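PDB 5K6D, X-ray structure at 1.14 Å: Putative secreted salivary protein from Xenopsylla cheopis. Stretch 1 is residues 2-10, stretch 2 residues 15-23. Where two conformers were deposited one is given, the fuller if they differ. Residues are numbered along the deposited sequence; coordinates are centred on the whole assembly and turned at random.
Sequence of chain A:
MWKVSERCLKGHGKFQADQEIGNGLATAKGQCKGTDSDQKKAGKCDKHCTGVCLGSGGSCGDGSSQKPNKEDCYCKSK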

# COMPACT_ATOMS: atom_id res chain seq x y z
N TRP A 2 -8.85 -11.23 1.09
CA TRP A 2 -7.97 -10.60 0.12
C TRP A 2 -6.57 -11.15 0.27
O TRP A 2 -5.99 -11.09 1.36
CB TRP A 2 -7.98 -9.09 0.29
CG TRP A 2 -7.27 -8.30 -0.76
CD1 TRP A 2 -6.94 -8.70 -2.03
CD2 TRP A 2 -6.80 -6.97 -0.62
NE1 TRP A 2 -6.29 -7.67 -2.68
CE2 TRP A 2 -6.19 -6.60 -1.83
CE3 TRP A 2 -6.83 -6.04 0.42
CZ2 TRP A 2 -5.63 -5.35 -2.03
CZ3 TRP A 2 -6.28 -4.81 0.23
CH2 TRP A 2 -5.68 -4.47 -0.98
N LYS A 3 -6.03 -11.67 -0.82
CA LYS A 3 -4.64 -12.10 -0.85
C LYS A 3 -3.82 -11.14 -1.68
O LYS A 3 -4.26 -10.69 -2.75
CB LYS A 3 -4.52 -13.52 -1.41
CG LYS A 3 -5.20 -14.57 -0.56
CD LYS A 3 -4.84 -15.97 -1.02
CE LYS A 3 -5.70 -17.02 -0.35
NZ LYS A 3 -7.14 -16.87 -0.74
N VAL A 4 -2.63 -10.81 -1.19
CA VAL A 4 -1.73 -9.90 -1.90
C VAL A 4 -0.34 -10.52 -1.95
O VAL A 4 -0.06 -11.51 -1.27
CB VAL A 4 -1.66 -8.51 -1.23
CG1 VAL A 4 -3.03 -7.83 -1.23
CG2 VAL A 4 -1.11 -8.62 0.19
N SER A 5 0.54 -9.93 -2.75
CA SER A 5 1.88 -10.47 -2.92
C SER A 5 2.88 -9.87 -1.93
O SER A 5 2.63 -8.82 -1.32
CB SER A 5 2.37 -10.21 -4.33
OG SER A 5 2.52 -8.82 -4.54
N GLU A 6 4.04 -10.53 -1.78
CA GLU A 6 5.15 -9.92 -1.07
C GLU A 6 5.49 -8.54 -1.65
O GLU A 6 5.79 -7.60 -0.92
CB GLU A 6 6.39 -10.79 -1.14
CG GLU A 6 6.29 -12.10 -0.40
CD GLU A 6 7.61 -12.85 -0.34
OE1 GLU A 6 8.54 -12.52 -1.10
OE2 GLU A 6 7.73 -13.78 0.49
N ARG A 7 5.48 -8.44 -2.98
CA ARG A 7 5.77 -7.16 -3.62
C ARG A 7 4.82 -6.08 -3.14
O ARG A 7 5.23 -4.94 -2.91
CB ARG A 7 5.68 -7.31 -5.13
CG ARG A 7 6.79 -8.15 -5.71
CD ARG A 7 6.59 -8.31 -7.19
NE ARG A 7 6.82 -7.07 -7.94
CZ ARG A 7 5.94 -6.46 -8.71
NH1 ARG A 7 4.69 -6.93 -8.85
NH2 ARG A 7 6.30 -5.37 -9.37
N CYS A 8 3.55 -6.43 -2.99
CA CYS A 8 2.58 -5.49 -2.45
C CYS A 8 3.00 -4.99 -1.07
O CYS A 8 3.06 -3.78 -0.83
CB CYS A 8 1.20 -6.14 -2.39
SG CYS A 8 -0.02 -5.28 -1.40
N LEU A 9 3.31 -5.93 -0.17
CA LEU A 9 3.51 -5.59 1.23
C LEU A 9 4.89 -5.00 1.51
O LEU A 9 4.99 -3.96 2.16
CB LEU A 9 3.29 -6.83 2.10
CG LEU A 9 1.86 -7.37 2.10
CD1 LEU A 9 1.75 -8.63 2.93
CD2 LEU A 9 0.88 -6.32 2.62
N LYS A 10 5.95 -5.67 1.07
CA LYS A 10 7.29 -5.17 1.40
C LYS A 10 7.97 -4.44 0.24
O LYS A 10 9.03 -3.84 0.43
CB LYS A 10 8.19 -6.31 1.93
CG LYS A 10 8.52 -7.41 0.95
CD LYS A 10 9.44 -8.45 1.62
CE LYS A 10 9.89 -9.53 0.65
NZ LYS A 10 10.77 -10.51 1.33
N PHE A 15 5.94 -12.61 -6.61
CA PHE A 15 4.95 -11.89 -7.42
C PHE A 15 3.50 -12.38 -7.22
O PHE A 15 2.58 -11.59 -7.29
CB PHE A 15 5.33 -11.99 -8.90
CG PHE A 15 6.45 -11.05 -9.33
CD1 PHE A 15 7.77 -11.27 -8.97
CD2 PHE A 15 6.16 -9.95 -10.14
CE1 PHE A 15 8.79 -10.40 -9.39
CE2 PHE A 15 7.17 -9.08 -10.56
CZ PHE A 15 8.49 -9.31 -10.19
N GLN A 16 3.29 -13.66 -6.96
CA GLN A 16 1.89 -14.12 -6.91
C GLN A 16 1.20 -13.66 -5.62
O GLN A 16 1.83 -13.46 -4.59
CB GLN A 16 1.80 -15.64 -7.08
CG GLN A 16 1.70 -16.44 -5.81
CD GLN A 16 1.42 -17.90 -6.08
OE1 GLN A 16 1.15 -18.30 -7.22
NE2 GLN A 16 1.48 -18.72 -5.03
N ALA A 17 -0.11 -13.47 -5.72
CA ALA A 17 -0.88 -12.94 -4.60
C ALA A 17 -1.31 -14.07 -3.69
O ALA A 17 -2.37 -14.67 -3.89
CB ALA A 17 -2.08 -12.16 -5.10
N ASP A 18 -0.50 -14.39 -2.68
CA ASP A 18 -0.86 -15.48 -1.79
C ASP A 18 -0.71 -15.15 -0.30
O ASP A 18 -0.74 -16.06 0.54
CB ASP A 18 -0.06 -16.74 -2.14
CG ASP A 18 1.44 -16.52 -2.06
OD1 ASP A 18 1.89 -15.47 -1.55
OD2 ASP A 18 2.18 -17.42 -2.51
N GLN A 19 -0.57 -13.87 0.04
CA GLN A 19 -0.49 -13.46 1.43
C GLN A 19 -1.84 -12.94 1.91
O GLN A 19 -2.35 -11.95 1.39
CB GLN A 19 0.57 -12.38 1.63
CG GLN A 19 1.93 -12.74 1.08
CD GLN A 19 3.05 -12.27 1.97
OE1 GLN A 19 3.70 -11.26 1.70
NE2 GLN A 19 3.28 -13.00 3.06
N GLU A 20 -2.40 -13.61 2.91
CA GLU A 20 -3.72 -13.25 3.42
C GLU A 20 -3.63 -12.08 4.39
O GLU A 20 -2.84 -12.12 5.34
CB GLU A 20 -4.36 -14.45 4.13
CG GLU A 20 -5.79 -14.21 4.55
CD GLU A 20 -6.74 -14.15 3.36
OE1 GLU A 20 -6.62 -15.02 2.47
OE2 GLU A 20 -7.57 -13.22 3.31
N ILE A 21 -4.44 -11.06 4.19
CA ILE A 21 -4.38 -9.95 5.14
C ILE A 21 -5.71 -9.72 5.86
O ILE A 21 -5.81 -8.85 6.72
CB ILE A 21 -3.91 -8.69 4.44
CG1 ILE A 21 -4.78 -8.44 3.22
CG2 ILE A 21 -2.45 -8.83 3.99
CD1 ILE A 21 -4.62 -7.08 2.67
N GLY A 22 -6.73 -10.50 5.52
CA GLY A 22 -8.02 -10.40 6.19
C GLY A 22 -8.91 -9.34 5.59
O GLY A 22 -8.92 -9.14 4.37
N ASN A 23 -9.66 -8.63 6.44
CA ASN A 23 -10.68 -7.69 5.97
C ASN A 23 -10.27 -6.22 5.97
O ASN A 23 -11.05 -5.36 5.56
CB ASN A 23 -11.94 -7.84 6.82
CG ASN A 23 -12.60 -9.19 6.63
OD1 ASN A 23 -12.55 -9.77 5.55
ND2 ASN A 23 -13.24 -9.68 7.68
O HOH W 1 3.01 -8.85 -7.30
O HOH W 2 3.86 -13.27 -2.55

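The frame of this contact is a short antiparallel pairing, and the backbone does most of the fixing. Val-4 and Gln-19 form the hydrogen-bonded pair: Val-4 N donates to Gln-19 O at 2.8 Å, and Gln-19 N returns the bond to Val-4 O at 2.7 Å. One step along the ladder, Ile-21 N donates to Trp-2 O at 3.2 Å and nearly in line, so the register is held by three bonds between main chains. Between them sits the non-hydrogen-bonded pair, Lys-3 with Glu-20, whose CA atoms lie 4.5 Å apart. Here the close approach is filled by a CA-H...O contact, Lys-3 CA to Gln-19 O at 3.2 Å, as is common where antiparallel strands run near each other. The same device recurs past the paired residues, where Ser-5 CA lies 3.4 Å from Gln-16 O.

The two faces of this small sheet carry different chemistry. Lys-3 and Glu-20 share the exposed one, and their opposite charges meet in a salt bridge that is long, 3.7 Å from Lys-3 NZ to Glu-20 OE1. The lysine's aliphatic part also packs against the acid, with Lys-3 CG 3.4 Å from Glu-20 OE1. The other carboxylate oxygen is used separately: Trp-2 N donates to Glu-20 OE2 at 3.2 Å, so one glutamate serves both a side chain and a main chain.

Val-4 and Gln-19 point to the other face, where the apolar contacts gather around Ile-21. Its CG2 lies 4.0 Å from Val-4 CG2 and 4.3 Å from Leu-9 CD1, while Ile-21 CD1 reaches Trp-2 CE3 at 3.3 Å, approaching the indole ring obliquely. One branched side chain thus touches residues of both the strand and the helix. Gln-19 extends from the sheet to the start of that helix, bringing its OE1 within 3.4 Å of Glu-6 CA. After Ile-21 the chain turns through Gly-22, whose backbone angles would jam a CB against the preceding carbonyl oxygen; glycine is the residue that fits.

Where the strand of the first stretch gives way to its helix, Ser-5 is the N-cap: its OG accepts from Cys-8 N at 3.0 Å, satisfying an amide that the first turn leaves without a main-chain partner. Two waters tie this region to the second stretch. Water 1 hydrogen-bonds to Ser-5 OG at 2.8 Å, accepts from Arg-7 NH1 at 3.0 Å and donates to Phe-15 O at 2.8 Å. Water 2 accepts from Glu-6 N and donates to Gln-16 O, both at 2.9 Å, bridging an amide and a carbonyl that do not meet directly.

Beside water 1, Arg-7 lies across the face of the Phe-15 ring. Arg-7 CD stands 3.3 Å from the ring centroid, almost on its normal, in a CH-pi contact, and Arg-7 NE is 3.3 Å from Phe-15 CE2. The flat guanidinium presents a face to the ring, while its NH1 remains free to bind the water.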